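Local coordinates for protein ATP-dependent protease (PDB 7CAY) that probably binds protein substrates, as a homologue of the N-terminal substrate-binding domain of the ATP-dependent protease Lon, at residues Ser15-Gly20 with Thr68-Glu73; Arg91-Gln96 with Gly108-Cys113. All blocks are in the same frame, centred on the assembly; numbering follows the deposited sequence.

Interaction 1: residues Ser15-Gly20 with Thr68-Glu73; sequences SVLLPG and TEVRIE
Thr68 and Leu17 show how a single side-chain bond, backed by a few methyl groups, can fasten a loop to a strand with which it shares no backbone pairing. The hydroxyl of Thr68 donates to the main-chain carbonyl of Leu17, with OG1 2.5 Å from O. No strain should be read into so short a distance at this resolution. OG1 stands anti to the carbonyl carbon of its own residue (chi1 -55°), which sends the hydroxyl to the loop, while the methyl CG2 remains on the loop side as well, 4.3 Å from Pro19 N. Beside this polar link lies an apolar one. Leu17 extends its CD2 branch to within 3.6 Å of Val70 CG1, the two side chains crossing at about a right angle. CG of the leucine stands anti to the backbone N (chi1 179°), and from there the CD2 branch meets Val70, two residues on from Thr68.

Val48 of strand 47-51 touches both Leu17 and Val70, joining the apolar cluster, and Leu176 of helix 169-177 packs on Thr68. Further along the loop, Pro19 rests on Trp159 and gives its carbonyl to Arg160, both of helix 154-164. All the touching residues are buried, close to the centre of the chain. The 15-20 segment, part of the loop between strands 6-13 and 22-27, is thereby held between the sheet and the C-terminal helices, an arrangement consistent with the two-part build of Lon N-terminal domains, in which a beta-rich subdomain meets a helical one.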
loop_
_atom_site.group_PDB
_atom_site.type_symbol
_atom_site.label_atom_id
_atom_site.label_comp_id
_atom_site.label_asym_id
_atom_site.label_seq_id
_atom_site.Cartn_x
_atom_site.Cartn_y
_atom_site.Cartn_z
ATOM N N SER A 15 8.938 -0.618 3.276
ATOM C CA SER A 15 8.011 -1.739 3.273
ATOM C C SER A 15 6.791 -1.335 2.464
ATOM O O SER A 15 6.326 -0.198 2.568
ATOM C CB SER A 15 7.606 -2.133 4.694
ATOM O OG SER A 15 7.049 -1.022 5.374
ATOM N N VAL A 16 6.280 -2.262 1.655
ATOM C CA VAL A 16 5.111 -1.945 0.848
ATOM C C VAL A 16 3.884 -1.852 1.749
ATOM O O VAL A 16 3.802 -2.490 2.811
ATOM C CB VAL A 16 4.903 -2.985 -0.270
ATOM C CG1 VAL A 16 6.244 -3.428 -0.840
ATOM C CG2 VAL A 16 4.099 -4.175 0.227
ATOM N N LEU A 17 2.932 -1.024 1.339
ATOM C CA LEU A 17 1.652 -0.899 2.018
ATOM C C LEU A 17 0.605 -1.659 1.214
ATOM O O LEU A 17 0.315 -1.298 0.069
ATOM C CB LEU A 17 1.252 0.567 2.175
ATOM C CG LEU A 17 -0.101 0.783 2.855
ATOM C CD1 LEU A 17 -0.115 0.142 4.238
ATOM C CD2 LEU A 17 -0.420 2.264 2.945
ATOM N N LEU A 18 0.060 -2.710 1.800
ATOM C CA LEU A 18 -0.957 -3.471 1.100
ATOM C C LEU A 18 -2.307 -2.762 1.204
ATOM O O LEU A 18 -2.558 -2.030 2.165
ATOM C CB LEU A 18 -1.062 -4.876 1.679
ATOM C CG LEU A 18 0.256 -5.650 1.757
ATOM C CD1 LEU A 18 0.039 -7.008 2.401
ATOM C CD2 LEU A 18 0.874 -5.799 0.379
ATOM N N PRO A 19 -3.181 -2.944 0.214
ATOM C CA PRO A 19 -4.505 -2.315 0.282
ATOM C C PRO A 19 -5.288 -2.799 1.495
ATOM O O PRO A 19 -5.272 -3.982 1.839
ATOM C CB PRO A 19 -5.170 -2.748 -1.029
ATOM C CG PRO A 19 -4.029 -3.028 -1.950
ATOM C CD PRO A 19 -2.949 -3.601 -1.083
ATOM N N GLY A 20 -5.970 -1.861 2.150
ATOM C CA GLY A 20 -6.760 -2.180 3.322
ATOM C C GLY A 20 -5.946 -2.251 4.598
ATOM O O GLY A 20 -6.475 -2.038 5.693
ATOM N N THR A 68 0.707 2.301 -3.294
ATOM C CA THR A 68 -0.626 2.216 -2.706
ATOM C C THR A 68 -1.055 3.592 -2.219
ATOM O O THR A 68 -0.352 4.217 -1.419
ATOM C CB THR A 68 -0.658 1.213 -1.550
ATOM O OG1 THR A 68 -0.175 -0.058 -2.000
ATOM C CG2 THR A 68 -2.067 1.049 -1.039
ATOM N N GLU A 69 -2.206 4.058 -2.699
ATOM C CA GLU A 69 -2.768 5.307 -2.207
ATOM C C GLU A 69 -3.221 5.145 -0.761
ATOM O O GLU A 69 -3.725 4.089 -0.367
ATOM C CB GLU A 69 -3.943 5.744 -3.081
ATOM C CG GLU A 69 -4.480 7.128 -2.747
ATOM C CD GLU A 69 -5.771 7.448 -3.470
ATOM O OE1 GLU A 69 -6.674 6.581 -3.500
ATOM O OE2 GLU A 69 -5.883 8.567 -4.016
ATOM N N VAL A 70 -3.042 6.197 0.033
ATOM C CA VAL A 70 -3.372 6.158 1.452
ATOM C C VAL A 70 -4.566 7.060 1.722
ATOM O O VAL A 70 -4.793 8.062 1.034
ATOM C CB VAL A 70 -2.177 6.570 2.341
ATOM C CG1 VAL A 70 -0.959 5.717 2.034
ATOM C CG2 VAL A 70 -1.859 8.048 2.169
ATOM N N ARG A 71 -5.342 6.679 2.730
ATOM C CA ARG A 71 -6.327 7.549 3.353
ATOM C C ARG A 71 -5.849 7.861 4.762
ATOM O O ARG A 71 -5.503 6.948 5.520
ATOM C CB ARG A 71 -7.712 6.898 3.395
ATOM C CG ARG A 71 -8.755 7.761 4.087
ATOM C CD ARG A 71 -10.117 7.095 4.167
ATOM N NE ARG A 71 -10.119 5.926 5.043
ATOM C CZ ARG A 71 -10.435 4.695 4.650
ATOM N NH1 ARG A 71 -10.786 4.467 3.391
ATOM N NH2 ARG A 71 -10.410 3.692 5.520
ATOM N N ILE A 72 -5.812 9.148 5.107
ATOM C CA ILE A 72 -5.330 9.570 6.420
ATOM C C ILE A 72 -6.467 9.330 7.409
ATOM O O ILE A 72 -7.439 10.088 7.453
ATOM C CB ILE A 72 -4.871 11.030 6.427
ATOM C CG1 ILE A 72 -4.344 11.443 5.050
ATOM C CG2 ILE A 72 -3.789 11.238 7.472
ATOM C CD1 ILE A 72 -3.080 10.728 4.630
ATOM N N GLU A 73 -6.347 8.273 8.215
ATOM C CA GLU A 73 -7.428 7.912 9.125
ATOM C C GLU A 73 -7.451 8.803 10.362
ATOM O O GLU A 73 -8.508 9.327 10.735
ATOM C CB GLU A 73 -7.315 6.439 9.529
ATOM C CG GLU A 73 -7.903 5.474 8.511
ATOM C CD GLU A 73 -8.549 4.265 9.163
ATOM O OE1 GLU A 73 -8.289 4.026 10.361
ATOM O OE2 GLU A 73 -9.323 3.559 8.480
#

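Interaction 2: residues Arg91-Gln96 with Gly108-Cys113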
loop_
_atom_site.group_PDB
_atom_site.type_symbol
_atom_site.label_atom_id
_atom_site.label_comp_id
_atom_site.label_asym_id
_atom_site.label_seq_id
_atom_site.Cartn_x
_atom_site.Cartn_y
_atom_site.Cartn_z
ATOM N N ARG A 91 -6.301 2.632 -3.028
ATOM C CA ARG A 91 -6.118 2.166 -4.395
ATOM C C ARG A 91 -4.648 1.926 -4.715
ATOM O O ARG A 91 -3.754 2.565 -4.154
ATOM C CB ARG A 91 -6.692 3.175 -5.389
ATOM C CG ARG A 91 -8.194 3.366 -5.302
ATOM C CD ARG A 91 -8.635 4.477 -6.238
ATOM N NE ARG A 91 -7.994 5.745 -5.902
ATOM C CZ ARG A 91 -8.079 6.844 -6.644
ATOM N NH1 ARG A 91 -8.775 6.835 -7.772
ATOM N NH2 ARG A 91 -7.465 7.955 -6.259
ATOM N N ARG A 92 -4.410 0.998 -5.638
ATOM C CA ARG A 92 -3.073 0.744 -6.153
ATOM C C ARG A 92 -2.845 1.542 -7.430
ATOM O O ARG A 92 -3.773 1.792 -8.204
ATOM C CB ARG A 92 -2.866 -0.744 -6.433
ATOM C CG ARG A 92 -2.906 -1.622 -5.201
ATOM C CD ARG A 92 -2.918 -3.094 -5.579
ATOM N NE ARG A 92 -3.973 -3.395 -6.542
ATOM C CZ ARG A 92 -3.758 -3.751 -7.804
ATOM N NH1 ARG A 92 -2.524 -3.871 -8.265
ATOM N NH2 ARG A 92 -4.784 -3.998 -8.604
ATOM N N PHE A 93 -1.594 1.942 -7.646
ATOM C CA PHE A 93 -1.243 2.719 -8.822
ATOM C C PHE A 93 0.076 2.222 -9.395
ATOM O O PHE A 93 0.836 1.507 -8.737
ATOM C CB PHE A 93 -1.153 4.220 -8.511
ATOM C CG PHE A 93 -0.214 4.559 -7.391
ATOM C CD1 PHE A 93 1.147 4.694 -7.621
ATOM C CD2 PHE A 93 -0.692 4.767 -6.109
ATOM C CE1 PHE A 93 2.012 5.014 -6.592
ATOM C CE2 PHE A 93 0.169 5.090 -5.075
ATOM C CZ PHE A 93 1.521 5.215 -5.318
ATOM N N ARG A 94 0.330 2.613 -10.642
ATOM C CA ARG A 94 1.586 2.339 -11.325
ATOM C C ARG A 94 2.309 3.656 -11.576
ATOM O O ARG A 94 1.695 4.623 -12.039
ATOM C CB ARG A 94 1.347 1.610 -12.648
ATOM C CG ARG A 94 0.334 0.490 -12.562
ATOM C CD ARG A 94 0.354 -0.377 -13.812
ATOM N NE ARG A 94 -0.718 -1.369 -13.802
ATOM C CZ ARG A 94 -1.860 -1.240 -14.468
ATOM N NH1 ARG A 94 -2.781 -2.192 -14.395
ATOM N NH2 ARG A 94 -2.078 -0.164 -15.212
ATOM N N VAL A 95 3.605 3.692 -11.274
ATOM C CA VAL A 95 4.409 4.894 -11.490
ATOM C C VAL A 95 4.879 4.870 -12.942
ATOM O O VAL A 95 5.810 4.143 -13.290
ATOM C CB VAL A 95 5.587 4.984 -10.515
ATOM C CG1 VAL A 95 6.257 6.341 -10.623
ATOM C CG2 VAL A 95 5.123 4.731 -9.085
ATOM N N GLN A 96 4.223 5.659 -13.801
ATOM C CA GLN A 96 4.663 5.762 -15.190
ATOM C C GLN A 96 6.032 6.424 -15.275
ATOM O O GLN A 96 6.897 5.986 -16.043
ATOM C CB GLN A 96 3.641 6.548 -16.011
ATOM C CG GLN A 96 2.203 6.082 -15.838
ATOM C CD GLN A 96 1.783 5.062 -16.881
ATOM O OE1 GLN A 96 1.056 4.117 -16.579
ATOM N NE2 GLN A 96 2.232 5.256 -18.119
ATOM N N GLY A 108 5.162 11.649 -8.732
ATOM C CA GLY A 108 5.123 10.689 -9.815
ATOM C C GLY A 108 3.854 10.742 -10.640
ATOM O O GLY A 108 2.750 10.828 -10.094
ATOM N N GLU A 109 4.005 10.703 -11.962
ATOM C CA GLU A 109 2.864 10.571 -12.859
ATOM C C GLU A 109 2.383 9.127 -12.822
ATOM O O GLU A 109 3.087 8.220 -13.281
ATOM C CB GLU A 109 3.250 10.990 -14.273
ATOM C CG GLU A 109 3.722 12.426 -14.388
ATOM C CD GLU A 109 3.759 12.906 -15.826
ATOM O OE1 GLU A 109 3.507 12.081 -16.733
ATOM O OE2 GLU A 109 4.030 14.107 -16.053
ATOM N N VAL A 110 1.191 8.905 -12.275
ATOM C CA VAL A 110 0.715 7.560 -11.992
ATOM C C VAL A 110 -0.570 7.294 -12.762
ATOM O O VAL A 110 -1.321 8.212 -13.104
ATOM C CB VAL A 110 0.494 7.331 -10.477
ATOM C CG1 VAL A 110 1.729 7.734 -9.679
ATOM C CG2 VAL A 110 -0.733 8.085 -9.989
ATOM N N SER A 111 -0.811 6.015 -13.038
ATOM C CA SER A 111 -2.072 5.537 -13.587
ATOM C C SER A 111 -2.668 4.536 -12.608
ATOM O O SER A 111 -1.965 3.640 -12.126
ATOM C CB SER A 111 -1.882 4.893 -14.964
ATOM O OG SER A 111 -1.138 3.690 -14.871
ATOM N N TRP A 112 -3.953 4.692 -12.312
ATOM C CA TRP A 112 -4.592 3.875 -11.294
ATOM C C TRP A 112 -4.922 2.486 -11.834
ATOM O O TRP A 112 -5.093 2.281 -13.038
ATOM C CB TRP A 112 -5.861 4.553 -10.779
ATOM C CG TRP A 112 -5.618 5.929 -10.248
ATOM C CD1 TRP A 112 -5.863 7.108 -10.889
ATOM C CD2 TRP A 112 -5.067 6.273 -8.970
ATOM N NE1 TRP A 112 -5.508 8.166 -10.088
ATOM C CE2 TRP A 112 -5.016 7.681 -8.905
ATOM C CE3 TRP A 112 -4.617 5.529 -7.875
ATOM C CZ2 TRP A 112 -4.532 8.359 -7.787
ATOM C CZ3 TRP A 112 -4.137 6.203 -6.766
ATOM C CH2 TRP A 112 -4.099 7.605 -6.731
ATOM N N CYS A 113 -5.008 1.528 -10.917
ATOM C CA CYS A 113 -5.338 0.154 -11.262
ATOM C C CYS A 113 -6.836 -0.088 -11.129
ATOM O O CYS A 113 -7.556 0.667 -10.471
ATOM C CB CYS A 113 -4.579 -0.825 -10.366
ATOM S SG CYS A 113 -2.797 -0.598 -10.354
#
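Strands 91-95 and 108-112 pair antiparallel within one hairpin, Arg94 and Ser111 forming the hydrogen-bonded pair (Arg94 N to Ser111 O 2.9 Å, answered by Ser111 N to Arg94 O) between the non-hydrogen-bonded pairs Phe93-Trp112 and Val95-Val110, while Cys113 N to Arg92 O and Gln96 N to Glu109 O continue the pairing at the two ends.

On the side of the sheet that carries Phe93 and Trp112, the guanidinium of Arg91 lies flat over the indole of Trp112, planes 17° apart, with CZ 3.7 Å from the centroid of the six-membered ring in a cation-pi stack. A bend at chi3 (-60°) turns NE back toward the indole, and NH2 comes 3.3 Å from CZ2 of Trp112 while also meeting Glu69 in a salt bridge. Phe93 packs obliquely beside the indole, its CB 3.8 Å from Trp112 CE3 and its CD1 3.7 Å from Val110 CG1.

On the side of Arg94 and Ser111 the contacts are mostly polar. Ser111 OG donates to Gln96 OE1 at 2.8 Å, the donor tilted from the amide carbonyl plane. Cys113 lays SG over one face of the Arg94 guanidinium and CB over that of Arg92; both arginines form salt bridges with Asp179. Cationic groups thus use flat faces for packing and N-H groups for carboxylates, so within the pair the arginines probably contribute cation-pi attraction and packing, while their salt bridges tie it to Glu69 of strand 66-74 and to Asp179.

How the interactions relate
Interaction 1 is a small, wholly buried contact near the centre of the chain, whereas interaction 2 is larger, only partly buried and lies further from the centre; strands 66-74 and 83-100 are neighbours in one sheet. The first ties a loop to strand 66-74 by a hydroxyl and methyl groups; the second joins two strands through regular backbone pairing, with aromatic and charged side chains added. The Glu69-Arg91 salt bridge joins them, and the Phe93 ring packs on the backbone of Thr68 and Glu69. Strand 66-74 thus serves both: Thr68 and Val70 meet the loop, while Glu69 and the Thr68 backbone meet the hairpin.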